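Local structure of BH1974 protein (Bacillus halodurans, 3ON5) at residues 268-271 against 275-278; 298-303 against 313-318; 56-61 against 75-80. The protein probably acts in the xanthine dehydrogenase system, perhaps by handling the molybdenum cofactor for that enzyme as XdhC proteins do. All coordinates share one frame; numbering follows the deposited sequence.

Interaction 1. Residues 268-271 against 275-278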
loop_
_atom_site.group_PDB
_atom_site.type_symbol
_atom_site.label_atom_id
_atom_site.label_comp_id
_atom_site.label_asym_id
_atom_site.label_seq_id
_atom_site.Cartn_x
_atom_site.Cartn_y
_atom_site.Cartn_z
ATOM N N ILE A 268 26.673 26.592 -15.888
ATOM C CA ILE A 268 28.025 26.229 -16.313
ATOM C C ILE A 268 28.725 25.534 -15.143
ATOM O O ILE A 268 29.093 26.196 -14.163
ATOM C CB ILE A 268 28.806 27.498 -16.799
ATOM C CG1 ILE A 268 27.984 28.373 -17.767
ATOM C CG2 ILE A 268 30.135 27.121 -17.399
ATOM C CD1 ILE A 268 28.687 29.678 -18.225
HETATM N N MSE A 269 28.906 24.206 -15.220
HETATM C CA MSE A 269 29.540 23.469 -14.114
HETATM C C MSE A 269 30.334 22.279 -14.630
HETATM O O MSE A 269 30.123 21.137 -14.182
HETATM C CB MSE A 269 28.495 23.011 -13.098
HETATM C CG MSE A 269 27.191 22.509 -13.719
HETATM SE SE MSE A 269 25.905 22.164 -12.327
HETATM C CE MSE A 269 26.035 23.803 -11.375
ATOM N N THR A 270 31.289 22.571 -15.542
ATOM C CA THR A 270 32.117 21.558 -16.185
ATOM C C THR A 270 33.340 21.230 -15.337
ATOM O O THR A 270 33.905 20.156 -15.512
ATOM C CB THR A 270 32.565 21.989 -17.598
ATOM O OG1 THR A 270 33.579 22.986 -17.509
ATOM C CG2 THR A 270 31.420 22.460 -18.480
ATOM N N HIS A 271 33.768 22.159 -14.446
ATOM C CA HIS A 271 34.958 22.052 -13.583
ATOM C C HIS A 271 36.235 22.128 -14.422
ATOM O O HIS A 271 37.298 21.762 -13.942
ATOM C CB HIS A 271 34.955 20.762 -12.732
ATOM C CG HIS A 271 33.799 20.654 -11.791
ATOM N ND1 HIS A 271 33.813 21.287 -10.571
ATOM C CD2 HIS A 271 32.647 19.953 -11.906
ATOM C CE1 HIS A 271 32.666 20.973 -9.985
ATOM N NE2 HIS A 271 31.925 20.177 -10.754
ATOM N N LYS A 275 36.875 25.105 -20.894
ATOM C CA LYS A 275 35.532 24.744 -21.335
ATOM C C LYS A 275 34.527 25.801 -20.855
ATOM O O LYS A 275 33.798 26.349 -21.686
ATOM C CB LYS A 275 35.136 23.336 -20.839
ATOM C CG LYS A 275 35.962 22.166 -21.378
ATOM C CD LYS A 275 35.681 21.807 -22.817
ATOM C CE LYS A 275 36.604 20.727 -23.323
ATOM N NZ LYS A 275 38.015 21.199 -23.367
ATOM N N ASP A 276 34.542 26.140 -19.535
ATOM C CA ASP A 276 33.684 27.163 -18.930
ATOM C C ASP A 276 33.888 28.525 -19.602
ATOM O O ASP A 276 32.915 29.241 -19.851
ATOM C CB ASP A 276 33.956 27.275 -17.428
ATOM C CG ASP A 276 33.526 26.085 -16.593
ATOM O OD1 ASP A 276 32.765 25.241 -17.104
ATOM O OD2 ASP A 276 33.871 26.045 -15.406
ATOM N N GLN A 277 35.146 28.861 -19.934
ATOM C CA GLN A 277 35.482 30.099 -20.600
ATOM C C GLN A 277 34.911 30.136 -22.030
ATOM O O GLN A 277 34.417 31.197 -22.403
ATOM C CB GLN A 277 36.994 30.294 -20.625
ATOM C CG GLN A 277 37.378 31.716 -20.977
ATOM C CD GLN A 277 38.856 31.916 -20.977
ATOM O OE1 GLN A 277 39.580 31.321 -21.782
ATOM N NE2 GLN A 277 39.322 32.823 -20.120
ATOM N N GLU A 278 34.925 29.017 -22.824
ATOM C CA GLU A 278 34.348 29.134 -24.179
ATOM C C GLU A 278 32.838 29.269 -24.060
ATOM O O GLU A 278 32.271 30.092 -24.777
ATOM C CB GLU A 278 34.735 28.012 -25.203
ATOM C CG GLU A 278 34.257 26.564 -25.055
ATOM C CD GLU A 278 34.767 25.633 -26.163
ATOM O OE1 GLU A 278 35.575 26.111 -26.995
ATOM O OE2 GLU A 278 34.380 24.436 -26.202
HETATM O O HOH W 1 32.628 24.577 -13.009
#
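Asp276, in the first turn of helix 273-283, points its carboxylate at Thr270 in the loop leaving strand 265-268. The tight side is OD1. Thr270 OG1 donates a hydrogen bond to it, modelled at 2.4 Å from Thr270 OG1 to Asp276 OD1, a length too short to trust at this resolution. Thr270 N adds a weak bond to the same oxygen, 3.4 Å from Asp276 OD1. A chi1 of 74° sets the threonine oxygen between its own N and carbonyl carbon, on the side facing the helix. Ile268 CG2 lies alongside the acid group, 3.6 Å from Asp276 CG. OD2 is held by a salt bridge to Arg299; the looser part is the gap to His271 N, spanned by a water that accepts from His271 N at 3.0 Å and donates to Asp276 OD2 at 3.1 Å. The partly exposed imidazole of His271 bonds to Asp210. Lys275 brings only CB near Thr270, and its bent chain leads away. With an alanine here in place of Asp276, the hydroxyl and N-H of Thr270 would probably lose their shared acceptor, and Arg299 its charged mate. In this Rossmann-type domain Ile268 packs on Ile291 and Ile293 of strand 290-293 and on Ile279 of helix 273-283.

Interaction 2. Residues 298-303 against 313-318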
loop_
_atom_site.group_PDB
_atom_site.type_symbol
_atom_site.label_atom_id
_atom_site.label_comp_id
_atom_site.label_asym_id
_atom_site.label_seq_id
_atom_site.Cartn_x
_atom_site.Cartn_y
_atom_site.Cartn_z
ATOM N N GLU A 298 36.420 35.133 -8.070
ATOM C CA GLU A 298 37.793 35.264 -8.608
ATOM C C GLU A 298 37.979 34.403 -9.867
ATOM O O GLU A 298 38.583 34.877 -10.839
ATOM C CB GLU A 298 38.841 34.874 -7.541
ATOM C CG GLU A 298 40.274 34.659 -8.027
ATOM C CD GLU A 298 41.088 35.822 -8.582
ATOM O OE1 GLU A 298 40.839 36.979 -8.168
ATOM O OE2 GLU A 298 42.003 35.568 -9.401
ATOM N N ARG A 299 37.477 33.142 -9.835
ATOM C CA ARG A 299 37.562 32.202 -10.955
ATOM C C ARG A 299 36.799 32.732 -12.139
ATOM O O ARG A 299 37.292 32.693 -13.258
ATOM C CB ARG A 299 37.011 30.835 -10.540
ATOM C CG ARG A 299 37.728 29.677 -11.198
ATOM C CD ARG A 299 36.958 28.394 -11.014
ATOM N NE ARG A 299 36.064 28.185 -12.150
ATOM C CZ ARG A 299 36.323 27.361 -13.161
ATOM N NH1 ARG A 299 37.407 26.597 -13.142
ATOM N NH2 ARG A 299 35.480 27.264 -14.174
ATOM N N THR A 300 35.598 33.275 -11.868
ATOM C CA THR A 300 34.667 33.818 -12.853
ATOM C C THR A 300 35.233 35.177 -13.353
ATOM O O THR A 300 34.992 35.516 -14.514
ATOM C CB THR A 300 33.265 33.880 -12.235
ATOM O OG1 THR A 300 32.851 32.522 -12.024
ATOM C CG2 THR A 300 32.239 34.565 -13.135
ATOM N N ARG A 301 36.035 35.900 -12.532
ATOM C CA ARG A 301 36.742 37.108 -12.977
ATOM C C ARG A 301 37.840 36.703 -13.971
ATOM O O ARG A 301 38.034 37.377 -14.991
ATOM C CB ARG A 301 37.326 37.917 -11.804
ATOM C CG ARG A 301 36.341 38.934 -11.231
ATOM C CD ARG A 301 36.964 39.931 -10.253
ATOM N NE ARG A 301 37.334 39.354 -8.954
ATOM C CZ ARG A 301 36.574 39.379 -7.862
ATOM N NH1 ARG A 301 35.367 39.929 -7.896
ATOM N NH2 ARG A 301 37.006 38.830 -6.734
ATOM N N ARG A 302 38.519 35.563 -13.693
ATOM C CA ARG A 302 39.558 35.015 -14.560
ATOM C C ARG A 302 38.922 34.498 -15.861
ATOM O O ARG A 302 39.494 34.705 -16.932
ATOM C CB ARG A 302 40.372 33.920 -13.850
ATOM C CG ARG A 302 41.421 34.506 -12.905
ATOM C CD ARG A 302 42.340 33.495 -12.237
ATOM N NE ARG A 302 41.697 32.774 -11.134
ATOM C CZ ARG A 302 41.319 31.495 -11.175
ATOM N NH1 ARG A 302 41.560 30.757 -12.254
ATOM N NH2 ARG A 302 40.738 30.934 -10.119
ATOM N N LEU A 303 37.711 33.896 -15.772
ATOM C CA LEU A 303 36.938 33.406 -16.921
ATOM C C LEU A 303 36.555 34.559 -17.863
ATOM O O LEU A 303 36.661 34.406 -19.085
ATOM C CB LEU A 303 35.658 32.659 -16.474
ATOM C CG LEU A 303 35.804 31.254 -15.889
ATOM C CD1 LEU A 303 34.478 30.746 -15.422
ATOM C CD2 LEU A 303 36.327 30.276 -16.914
ATOM N N LEU A 313 24.426 37.362 -14.557
ATOM C CA LEU A 313 25.466 36.443 -14.139
ATOM C C LEU A 313 25.383 36.234 -12.631
ATOM O O LEU A 313 25.238 37.202 -11.881
ATOM C CB LEU A 313 26.843 36.966 -14.552
ATOM C CG LEU A 313 28.034 36.069 -14.214
ATOM C CD1 LEU A 313 27.939 34.729 -14.934
ATOM C CD2 LEU A 313 29.345 36.772 -14.470
ATOM N N TYR A 314 25.445 34.970 -12.192
ATOM C CA TYR A 314 25.374 34.583 -10.791
ATOM C C TYR A 314 26.564 33.704 -10.464
ATOM O O TYR A 314 26.633 32.545 -10.876
ATOM C CB TYR A 314 24.040 33.875 -10.486
ATOM C CG TYR A 314 22.830 34.773 -10.608
ATOM C CD1 TYR A 314 22.253 35.039 -11.848
ATOM C CD2 TYR A 314 22.228 35.321 -9.481
ATOM C CE1 TYR A 314 21.140 35.873 -11.966
ATOM C CE2 TYR A 314 21.114 36.156 -9.586
ATOM C CZ TYR A 314 20.581 36.439 -10.831
ATOM O OH TYR A 314 19.499 37.280 -10.931
ATOM N N SER A 315 27.553 34.299 -9.807
ATOM C CA SER A 315 28.743 33.592 -9.350
ATOM C C SER A 315 29.170 34.217 -8.026
ATOM O O SER A 315 29.371 35.432 -7.987
ATOM C CB SER A 315 29.868 33.593 -10.382
ATOM O OG SER A 315 30.822 32.583 -10.084
ATOM N N PRO A 316 29.175 33.438 -6.907
ATOM C CA PRO A 316 28.948 31.979 -6.814
ATOM C C PRO A 316 27.483 31.644 -7.076
ATOM O O PRO A 316 26.577 32.461 -6.845
ATOM C CB PRO A 316 29.384 31.639 -5.377
ATOM C CG PRO A 316 30.202 32.810 -4.925
ATOM C CD PRO A 316 29.556 33.981 -5.593
ATOM N N VAL A 317 27.258 30.459 -7.626
ATOM C CA VAL A 317 25.919 30.091 -8.014
ATOM C C VAL A 317 25.111 29.662 -6.745
ATOM O O VAL A 317 25.691 29.217 -5.747
ATOM C CB VAL A 317 25.973 29.012 -9.117
ATOM C CG1 VAL A 317 26.412 27.652 -8.592
ATOM C CG2 VAL A 317 24.659 28.922 -9.863
ATOM N N GLY A 318 23.798 29.901 -6.798
ATOM C CA GLY A 318 22.865 29.586 -5.728
ATOM C C GLY A 318 22.823 30.585 -4.587
ATOM O O GLY A 318 23.698 31.457 -4.465
#
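Thr300 on helix 297-304 and Ser315, just past strand 313-314, mark the closest backbone approach, with their CA atoms 6.9 Å apart. This is the return half of a beta-alpha-beta unit in the Rossmann domain: strand 290-293 leads into the helix, and the chain comes back as strand 313-314 at the outer end of the parallel sheet. The polar centre is a pair of hydroxyls, Thr300 OG1 and Ser315 OG, hydrogen-bonded at 2.8 Å. With chi1 at -162° the serine oxygen stands opposite the backbone N, reaching for the helix. The same oxygen is also hydrogen-bonded to Ile293 O, so one serine ties the returning chain both to the helix and to the neighbouring strand; Thr300 OG1 has a further, weak bond to Ser296 O one turn back.

The apolar branch of the threonine works separately. A chi1 of -67° places Thr300 OG1 beside the backbone N and leaves CG2 on the far side from that N, where Thr300 CG2 meets Leu313 CD2 tip to tip at 3.9 Å and lies 3.8 Å from Ser315 CB. Both Thr300 and Leu313 also touch Ile293 of strand 290-293. Tyr314 faces the other way and packs on helix 326-343, while the peptide between Ser315 and Pro316 is cis. Around the helix, Arg299 forms salt bridges to Asp276 and to Asp102 of a second subunit, so this helix also faces a subunit interface. Arg302 folds back within its own helix: its guanidinium lies with one face over Arg299 CA, nearer its border than its middle, and Arg302 NE makes a weak, bent bond, part of a salt bridge, to Glu298 OE2 at 3.3 Å and 137°.

Interaction 3. Residues 56-61 against 75-80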
loop_
_atom_site.group_PDB
_atom_site.type_symbol
_atom_site.label_atom_id
_atom_site.label_comp_id
_atom_site.label_asym_id
_atom_site.label_seq_id
_atom_site.Cartn_x
_atom_site.Cartn_y
_atom_site.Cartn_z
HETATM N N MSE A 56 -6.439 21.372 -10.204
HETATM C CA MSE A 56 -6.559 20.074 -9.594
HETATM C C MSE A 56 -7.555 19.217 -10.366
HETATM O O MSE A 56 -8.582 19.739 -10.824
HETATM C CB MSE A 56 -7.037 20.316 -8.161
HETATM C CG MSE A 56 -7.087 19.115 -7.349
HETATM SE SE MSE A 56 -7.839 19.569 -5.653
HETATM C CE MSE A 56 -7.593 17.692 -5.013
ATOM N N LEU A 57 -7.284 17.912 -10.484
ATOM C CA LEU A 57 -8.170 17.005 -11.193
ATOM C C LEU A 57 -8.853 16.033 -10.255
ATOM O O LEU A 57 -8.192 15.339 -9.501
ATOM C CB LEU A 57 -7.395 16.222 -12.255
ATOM C CG LEU A 57 -6.996 16.994 -13.507
ATOM C CD1 LEU A 57 -5.976 16.214 -14.321
ATOM C CD2 LEU A 57 -8.213 17.333 -14.369
ATOM N N PHE A 58 -10.178 15.975 -10.314
ATOM C CA PHE A 58 -10.990 15.000 -9.593
ATOM C C PHE A 58 -11.364 13.937 -10.572
ATOM O O PHE A 58 -11.929 14.229 -11.626
ATOM C CB PHE A 58 -12.217 15.628 -8.917
ATOM C CG PHE A 58 -11.849 16.517 -7.754
ATOM C CD1 PHE A 58 -11.682 15.985 -6.478
ATOM C CD2 PHE A 58 -11.631 17.881 -7.941
ATOM C CE1 PHE A 58 -11.280 16.782 -5.419
ATOM C CE2 PHE A 58 -11.244 18.685 -6.875
ATOM C CZ PHE A 58 -11.056 18.123 -5.620
ATOM N N GLN A 59 -10.955 12.713 -10.270
ATOM C CA GLN A 59 -11.143 11.574 -11.152
ATOM C C GLN A 59 -12.095 10.569 -10.540
ATOM O O GLN A 59 -12.263 10.527 -9.309
ATOM C CB GLN A 59 -9.783 10.916 -11.435
ATOM C CG GLN A 59 -8.735 11.888 -11.952
ATOM C CD GLN A 59 -7.428 11.225 -12.230
ATOM O OE1 GLN A 59 -6.824 11.442 -13.279
ATOM N NE2 GLN A 59 -6.988 10.363 -11.328
ATOM N N GLU A 60 -12.702 9.743 -11.417
ATOM C CA GLU A 60 -13.641 8.691 -11.049
ATOM C C GLU A 60 -12.951 7.611 -10.205
ATOM O O GLU A 60 -13.558 7.124 -9.252
ATOM C CB GLU A 60 -14.267 8.068 -12.298
ATOM C CG GLU A 60 -15.399 7.144 -11.917
ATOM C CD GLU A 60 -16.174 6.466 -13.018
ATOM O OE1 GLU A 60 -15.603 6.240 -14.107
ATOM O OE2 GLU A 60 -17.320 6.052 -12.742
ATOM N N ASP A 61 -11.682 7.280 -10.520
ATOM C CA ASP A 61 -10.897 6.252 -9.823
ATOM C C ASP A 61 -10.571 6.645 -8.327
ATOM O O ASP A 61 -9.895 5.880 -7.617
ATOM C CB ASP A 61 -9.588 5.970 -10.593
ATOM C CG ASP A 61 -8.583 7.090 -10.680
ATOM O OD1 ASP A 61 -8.812 8.139 -10.059
ATOM O OD2 ASP A 61 -7.541 6.901 -11.346
ATOM N N THR A 75 -12.149 16.831 0.407
ATOM C CA THR A 75 -13.141 15.836 0.799
ATOM C C THR A 75 -14.540 16.299 0.341
ATOM O O THR A 75 -15.315 15.469 -0.139
ATOM C CB THR A 75 -13.067 15.607 2.318
ATOM O OG1 THR A 75 -11.694 15.455 2.721
ATOM C CG2 THR A 75 -13.878 14.398 2.763
ATOM N N ASP A 76 -14.843 17.622 0.466
ATOM C CA ASP A 76 -16.131 18.206 0.061
ATOM C C ASP A 76 -16.198 18.374 -1.466
ATOM O O ASP A 76 -17.227 18.053 -2.075
ATOM C CB ASP A 76 -16.382 19.556 0.753
ATOM C CG ASP A 76 -17.769 20.129 0.498
ATOM O OD1 ASP A 76 -18.767 19.421 0.771
ATOM O OD2 ASP A 76 -17.858 21.299 0.068
ATOM N N LEU A 77 -15.103 18.862 -2.078
ATOM C CA LEU A 77 -15.008 19.024 -3.523
ATOM C C LEU A 77 -15.292 17.716 -4.244
ATOM O O LEU A 77 -16.033 17.732 -5.215
ATOM C CB LEU A 77 -13.637 19.548 -3.935
ATOM C CG LEU A 77 -13.360 21.014 -3.676
ATOM C CD1 LEU A 77 -11.911 21.362 -4.015
ATOM C CD2 LEU A 77 -14.299 21.893 -4.488
ATOM N N THR A 78 -14.776 16.583 -3.730
ATOM C CA THR A 78 -14.966 15.251 -4.309
ATOM C C THR A 78 -16.467 14.968 -4.524
ATOM O O THR A 78 -16.846 14.446 -5.577
ATOM C CB THR A 78 -14.321 14.211 -3.411
ATOM O OG1 THR A 78 -12.911 14.410 -3.457
ATOM C CG2 THR A 78 -14.618 12.803 -3.850
ATOM N N ILE A 79 -17.303 15.345 -3.544
ATOM C CA ILE A 79 -18.749 15.157 -3.590
ATOM C C ILE A 79 -19.311 16.144 -4.613
ATOM O O ILE A 79 -20.120 15.737 -5.452
ATOM C CB ILE A 79 -19.388 15.305 -2.159
ATOM C CG1 ILE A 79 -19.179 14.028 -1.302
ATOM C CG2 ILE A 79 -20.901 15.574 -2.225
ATOM C CD1 ILE A 79 -17.760 13.593 -0.980
ATOM N N LYS A 80 -18.872 17.427 -4.560
ATOM C CA LYS A 80 -19.314 18.471 -5.502
ATOM C C LYS A 80 -18.952 18.073 -6.954
ATOM O O LYS A 80 -19.802 18.160 -7.839
ATOM C CB LYS A 80 -18.697 19.840 -5.154
ATOM C CG LYS A 80 -18.938 20.364 -3.736
ATOM C CD LYS A 80 -20.316 20.924 -3.446
ATOM C CE LYS A 80 -20.330 21.423 -2.021
ATOM N NZ LYS A 80 -21.606 22.075 -1.642
#
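Phe58, on strand 55-59, turns its ring toward Leu77 and Thr78 on helix 73-87, and the apolar contacts carry most of the meeting. Its far corner leads: Phe58 CZ comes 3.4 Å from Leu77 CB and 3.7 Å from Leu77 CD1. The two side chains cross at about a right angle, and the leucine CB approaches the ring obliquely. Phe58 CG stands beside the backbone N and anti to the carbonyl carbon (chi1 -69°), which sends the ring out from the strand toward the helix.

A mixed contact lies on the neighbouring corner, where Phe58 CE1 is 3.5 Å from Thr78 OG1. That hydroxyl is not spent on the ring: its hydrogen bond goes to Glu74 O, one turn earlier in the same helix, so the ring corner simply packs beside an oxygen that already has its hydrogen bond.

Gln59 and Asp61 make their polar bonds within this chain, at the strand end. Gln59 NE2 makes a weak bond to Asp61 OD1 at 3.1 Å, Gln59 OE1 accepts from Arg36, and Asp61 OD1 also accepts from Thr63 N, closing an Asx turn between strands 55-59 and 64-65. On the helix, Ile79 meets Ile79 of a third subunit. The whole is a helix packed against an antiparallel sheet, with Phe58 the main contact from strand 55-59, within the XdhC and CoxI family region.

Overall arrangement
Interactions 1 and 2 lie side by side in the Rossmann domain, their centres 11 Å apart, and they share a charge pair: Asp276 of interaction 1 bridges to Arg299 of interaction 2. Gln277 NE2 probably adds a hydrogen bond to Leu303 O at 3.3 Å, and Asp276 CB packs on Leu303 CD2, so helices 273-283 and 297-304 are joined directly. Interaction 3 belongs to the other end of the chain, its centre 49 Å from each of the others and its nearest atoms about 30 Å from interaction 2. The tetramer brings distant parts together: Glu60 forms a salt bridge with Lys275 of a fourth subunit.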